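Local coordinates for alcohol dehydrogenase (Escherichia coli, PDB 5VM2), which is a zinc-containing oxidoreductase of unknown specificity that probably oxidises an alcohol group with NAD or NADP as acceptor, at residues S4-I16 with Y319-S331. Residues are numbered along the deposited sequence; the frame is centred on the assembly and turned at random.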
loop_
_atom_site.group_PDB
_atom_site.type_symbol
_atom_site.label_atom_id
_atom_site.label_comp_id
_atom_site.label_asym_id
_atom_site.label_seq_id
_atom_site.Cartn_x
_atom_site.Cartn_y
_atom_site.Cartn_z
ATOM N N SER A 4 4.879 10.609 -22.118
ATOM C CA SER A 4 3.925 9.583 -22.508
ATOM C C SER A 4 3.271 9.047 -21.244
ATOM O O SER A 4 3.761 9.261 -20.133
ATOM C CB SER A 4 4.592 8.451 -23.299
ATOM O OG SER A 4 5.318 7.582 -22.444
ATOM N N LYS A 5 2.140 8.368 -21.417
ATOM C CA LYS A 5 1.464 7.721 -20.303
ATOM C C LYS A 5 0.960 6.358 -20.741
ATOM O O LYS A 5 0.598 6.157 -21.904
ATOM C CB LYS A 5 0.267 8.529 -19.764
ATOM C CG LYS A 5 0.368 10.031 -19.881
ATOM C CD LYS A 5 -0.967 10.707 -19.558
ATOM C CE LYS A 5 -1.986 10.533 -20.676
ATOM N NZ LYS A 5 -3.205 11.374 -20.476
ATOM N N ALA A 6 0.929 5.429 -19.793
ATOM C CA ALA A 6 0.277 4.140 -19.984
ATOM C C ALA A 6 -1.192 4.280 -19.608
ATOM O O ALA A 6 -1.516 4.688 -18.486
ATOM C CB ALA A 6 0.951 3.057 -19.145
ATOM N N ILE A 7 -2.076 3.941 -20.540
ATOM C CA ILE A 7 -3.509 4.143 -20.383
ATOM C C ILE A 7 -4.204 2.792 -20.450
ATOM O O ILE A 7 -3.802 1.914 -21.221
ATOM C CB ILE A 7 -4.056 5.104 -21.464
ATOM C CG1 ILE A 7 -3.817 6.555 -21.060
ATOM C CG2 ILE A 7 -5.531 4.871 -21.738
ATOM C CD1 ILE A 7 -2.392 6.844 -20.745
ATOM N N LEU A 8 -5.240 2.621 -19.629
ATOM C CA LEU A 8 -6.146 1.481 -19.752
ATOM C C LEU A 8 -7.121 1.784 -20.884
ATOM O O LEU A 8 -8.170 2.400 -20.689
ATOM C CB LEU A 8 -6.870 1.216 -18.438
ATOM C CG LEU A 8 -7.820 0.017 -18.445
ATOM C CD1 LEU A 8 -7.045 -1.293 -18.375
ATOM C CD2 LEU A 8 -8.820 0.118 -17.304
ATOM N N GLN A 9 -6.753 1.353 -22.092
ATOM C CA GLN A 9 -7.586 1.599 -23.266
ATOM C C GLN A 9 -8.943 0.915 -23.132
ATOM O O GLN A 9 -9.972 1.464 -23.542
ATOM C CB GLN A 9 -6.850 1.114 -24.513
ATOM C CG GLN A 9 -7.636 1.179 -25.803
ATOM C CD GLN A 9 -6.784 0.791 -26.994
ATOM O OE1 GLN A 9 -6.756 -0.370 -27.402
ATOM N NE2 GLN A 9 -6.069 1.763 -27.549
ATOM N N VAL A 10 -8.955 -0.283 -22.562
ATOM C CA VAL A 10 -10.177 -0.992 -22.199
ATOM C C VAL A 10 -9.721 -2.005 -21.156
ATOM O O VAL A 10 -8.539 -2.383 -21.166
ATOM C CB VAL A 10 -10.841 -1.644 -23.426
ATOM C CG1 VAL A 10 -10.251 -3.025 -23.701
ATOM C CG2 VAL A 10 -12.357 -1.713 -23.266
ATOM N N PRO A 11 -10.605 -2.444 -20.260
ATOM C CA PRO A 11 -10.186 -3.399 -19.227
ATOM C C PRO A 11 -9.424 -4.580 -19.812
ATOM O O PRO A 11 -9.891 -5.254 -20.734
ATOM C CB PRO A 11 -11.513 -3.831 -18.599
ATOM C CG PRO A 11 -12.354 -2.602 -18.699
ATOM C CD PRO A 11 -11.956 -1.916 -19.992
ATOM N N GLY A 12 -8.224 -4.810 -19.279
ATOM C CA GLY A 12 -7.351 -5.857 -19.754
ATOM C C GLY A 12 -6.358 -5.443 -20.819
ATOM O O GLY A 12 -5.524 -6.268 -21.212
ATOM N N THR A 13 -6.404 -4.196 -21.289
ATOM C CA THR A 13 -5.582 -3.750 -22.411
ATOM C C THR A 13 -4.965 -2.390 -22.104
ATOM O O THR A 13 -5.671 -1.376 -22.070
ATOM C CB THR A 13 -6.410 -3.687 -23.692
ATOM O OG1 THR A 13 -7.012 -4.966 -23.930
ATOM C CG2 THR A 13 -5.534 -3.309 -24.879
ATOM N N MET A 14 -3.652 -2.374 -21.896
ATOM C CA MET A 14 -2.857 -1.165 -21.737
ATOM C C MET A 14 -2.160 -0.822 -23.046
ATOM O O MET A 14 -1.773 -1.713 -23.811
ATOM C CB MET A 14 -1.792 -1.350 -20.654
ATOM C CG MET A 14 -2.309 -1.883 -19.333
ATOM S SD MET A 14 -3.274 -0.644 -18.456
ATOM C CE MET A 14 -2.030 0.610 -18.171
ATOM N N LYS A 15 -2.000 0.479 -23.302
ATOM C CA LYS A 15 -0.956 0.929 -24.217
ATOM C C LYS A 15 -0.442 2.290 -23.778
ATOM O O LYS A 15 -1.039 2.973 -22.942
ATOM C CB LYS A 15 -1.411 0.996 -25.684
ATOM C CG LYS A 15 -2.373 -0.089 -26.085
ATOM C CD LYS A 15 -2.026 -0.643 -27.441
ATOM C CE LYS A 15 -3.136 -1.534 -27.964
ATOM N NZ LYS A 15 -4.197 -0.712 -28.595
ATOM N N ILE A 16 0.667 2.679 -24.398
ATOM C CA ILE A 16 1.386 3.905 -24.085
ATOM C C ILE A 16 1.116 4.897 -25.208
ATOM O O ILE A 16 1.442 4.634 -26.373
ATOM C CB ILE A 16 2.892 3.644 -23.919
ATOM C CG1 ILE A 16 3.130 2.615 -22.808
ATOM C CG2 ILE A 16 3.645 4.940 -23.653
ATOM C CD1 ILE A 16 4.560 2.147 -22.708
ATOM N N TYR A 319 9.695 -4.782 -14.077
ATOM C CA TYR A 319 9.284 -4.707 -15.470
ATOM C C TYR A 319 9.739 -3.389 -16.081
ATOM O O TYR A 319 9.744 -2.351 -15.412
ATOM C CB TYR A 319 7.763 -4.834 -15.609
ATOM C CG TYR A 319 7.180 -6.089 -15.004
ATOM C CD1 TYR A 319 6.757 -6.115 -13.682
ATOM C CD2 TYR A 319 7.066 -7.255 -15.752
ATOM C CE1 TYR A 319 6.228 -7.262 -13.124
ATOM C CE2 TYR A 319 6.539 -8.407 -15.201
ATOM C CZ TYR A 319 6.123 -8.405 -13.887
ATOM O OH TYR A 319 5.598 -9.550 -13.335
ATOM N N ASP A 320 10.172 -3.413 -17.336
ATOM C CA ASP A 320 10.397 -2.174 -18.062
ATOM C C ASP A 320 9.061 -1.515 -18.391
ATOM O O ASP A 320 8.035 -2.181 -18.551
ATOM C CB ASP A 320 11.194 -2.431 -19.343
ATOM C CG ASP A 320 12.687 -2.553 -19.088
ATOM O OD1 ASP A 320 13.173 -1.955 -18.104
ATOM O OD2 ASP A 320 13.377 -3.244 -19.870
ATOM N N TYR A 321 9.089 -0.185 -18.491
ATOM C CA TYR A 321 7.867 0.581 -18.725
ATOM C C TYR A 321 7.219 0.220 -20.063
ATOM O O TYR A 321 5.993 0.076 -20.145
ATOM C CB TYR A 321 8.192 2.073 -18.643
ATOM C CG TYR A 321 7.122 3.019 -19.138
ATOM C CD1 TYR A 321 5.919 3.170 -18.459
ATOM C CD2 TYR A 321 7.336 3.792 -20.272
ATOM C CE1 TYR A 321 4.951 4.053 -18.910
ATOM C CE2 TYR A 321 6.382 4.674 -20.729
ATOM C CZ TYR A 321 5.191 4.803 -20.049
ATOM O OH TYR A 321 4.248 5.687 -20.519
ATOM N N ARG A 322 8.022 0.055 -21.118
ATOM C CA ARG A 322 7.381 -0.282 -22.387
ATOM C C ARG A 322 6.780 -1.683 -22.369
ATOM O O ARG A 322 5.859 -1.963 -23.144
ATOM C CB ARG A 322 8.380 -0.150 -23.544
ATOM C CG ARG A 322 7.839 -0.622 -24.897
ATOM C CD ARG A 322 8.877 -0.494 -26.010
ATOM N NE ARG A 322 8.839 -1.630 -26.931
ATOM C CZ ARG A 322 9.506 -1.686 -28.081
ATOM N NH1 ARG A 322 10.261 -0.665 -28.461
ATOM N NH2 ARG A 322 9.412 -2.758 -28.856
ATOM N N ASP A 323 7.153 -2.536 -21.411
ATOM C CA ASP A 323 6.535 -3.844 -21.230
ATOM C C ASP A 323 5.372 -3.813 -20.245
ATOM O O ASP A 323 5.119 -4.817 -19.566
ATOM C CB ASP A 323 7.585 -4.858 -20.771
ATOM C CG ASP A 323 8.716 -5.018 -21.767
ATOM O OD1 ASP A 323 8.436 -5.096 -22.982
ATOM O OD2 ASP A 323 9.886 -5.062 -21.335
ATOM N N VAL A 324 4.648 -2.693 -20.161
ATOM C CA VAL A 324 3.667 -2.571 -19.082
ATOM C C VAL A 324 2.534 -3.575 -19.254
ATOM O O VAL A 324 1.990 -4.091 -18.271
ATOM C CB VAL A 324 3.140 -1.125 -19.000
ATOM C CG1 VAL A 324 2.559 -0.681 -20.336
ATOM C CG2 VAL A 324 2.097 -0.993 -17.895
ATOM N N GLN A 325 2.218 -3.983 -20.486
ATOM C CA GLN A 325 1.136 -4.940 -20.702
ATOM C C GLN A 325 1.433 -6.271 -20.026
ATOM O O GLN A 325 0.601 -6.800 -19.279
ATOM C CB GLN A 325 0.910 -5.136 -22.202
ATOM C CG GLN A 325 -0.249 -6.066 -22.571
ATOM C CD GLN A 325 -1.572 -5.677 -21.931
ATOM O OE1 GLN A 325 -1.824 -4.503 -21.668
ATOM N NE2 GLN A 325 -2.418 -6.662 -21.670
ATOM N N GLN A 326 2.614 -6.835 -20.294
ATOM C CA GLN A 326 3.016 -8.073 -19.637
ATOM C C GLN A 326 3.043 -7.906 -18.124
ATOM O O GLN A 326 2.611 -8.801 -17.387
ATOM C CB GLN A 326 4.384 -8.516 -20.156
ATOM C CG GLN A 326 5.182 -9.352 -19.169
ATOM C CD GLN A 326 6.436 -9.933 -19.784
ATOM O OE1 GLN A 326 6.952 -9.416 -20.777
ATOM N NE2 GLN A 326 6.934 -11.016 -19.200
ATOM N N ALA A 327 3.533 -6.757 -17.647
ATOM C CA ALA A 327 3.559 -6.481 -16.214
ATOM C C ALA A 327 2.192 -6.689 -15.578
ATOM O O ALA A 327 2.087 -7.264 -14.488
ATOM C CB ALA A 327 4.050 -5.053 -15.963
ATOM N N PHE A 328 1.129 -6.243 -16.248
ATOM C CA PHE A 328 -0.200 -6.384 -15.670
ATOM C C PHE A 328 -0.791 -7.761 -15.924
ATOM O O PHE A 328 -1.518 -8.282 -15.069
ATOM C CB PHE A 328 -1.124 -5.287 -16.200
ATOM C CG PHE A 328 -1.021 -4.004 -15.431
ATOM C CD1 PHE A 328 -1.634 -3.873 -14.193
ATOM C CD2 PHE A 328 -0.283 -2.939 -15.924
ATOM C CE1 PHE A 328 -1.530 -2.698 -13.471
ATOM C CE2 PHE A 328 -0.176 -1.760 -15.206
ATOM C CZ PHE A 328 -0.801 -1.640 -13.977
ATOM N N GLU A 329 -0.494 -8.368 -17.074
ATOM C CA GLU A 329 -0.925 -9.741 -17.309
ATOM C C GLU A 329 -0.320 -10.685 -16.278
ATOM O O GLU A 329 -1.034 -11.470 -15.643
ATOM C CB GLU A 329 -0.550 -10.174 -18.727
ATOM C CG GLU A 329 -1.344 -9.467 -19.813
ATOM C CD GLU A 329 -0.858 -9.802 -21.213
ATOM O OE1 GLU A 329 0.085 -10.610 -21.347
ATOM O OE2 GLU A 329 -1.423 -9.256 -22.184
ATOM N N GLU A 330 1.000 -10.611 -16.085
ATOM C CA GLU A 330 1.655 -11.490 -15.120
ATOM C C GLU A 330 1.189 -11.210 -13.700
ATOM O O GLU A 330 1.094 -12.135 -12.886
ATOM C CB GLU A 330 3.172 -11.345 -15.221
ATOM C CG GLU A 330 3.745 -11.911 -16.505
ATOM C CD GLU A 330 5.254 -11.999 -16.485
ATOM O OE1 GLU A 330 5.866 -11.541 -15.496
ATOM O OE2 GLU A 330 5.829 -12.530 -17.457
ATOM N N SER A 331 0.892 -9.948 -13.382
ATOM C CA SER A 331 0.351 -9.621 -12.069
ATOM C C SER A 331 -1.016 -10.250 -11.844
ATOM O O SER A 331 -1.452 -10.372 -10.693
ATOM C CB SER A 331 0.274 -8.105 -11.898
ATOM O OG SER A 331 1.571 -7.532 -11.971
#
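Strand 13-16 runs nearly antiparallel to helix 324-331 (156°), the axes 8.0 Å apart at closest, with Met14 facing Gln325. The strand belongs to the N-terminal beta hairpin, whose strands 4-8 and 13-16 join through a type II turn from Val10 to Thr13 with a classic bulge at Gln9 and Val10; the hairpin packs on a late helix in the catalytic domain of the medium-chain dehydrogenase fold, which has a GroES-like core. The Gln325 amide grips the hairpin backbone twice, at the strand and at the turn: Met14 N donates to OE1 of Gln325 (2.8 Å), and NE2 of Gln325 donates to Gly12 O (3.2 Å). A second bond from NE2, to Glu329 OE2 (2.8 Å) in the amide plane, helps fix the flip of the group. One residue earlier, Val324 CG1 lies against Ala6 CB, Met14 CB and Ile16 CG1. The Met14 chain, bent at chi2 (-72°) and chi3, brings SD obliquely to the Phe328 ring, a Met-aromatic contact 4.9 Å from the centroid; Phe46 also meets this ring. Tyr321, its CG anti to the backbone N (chi1 168°), reaches across to the hairpin. Ile16 CD1 sits over one ring face, while at the ring edge Tyr321 OH hydrogen-bonds Ser4 OG at 2.9 Å.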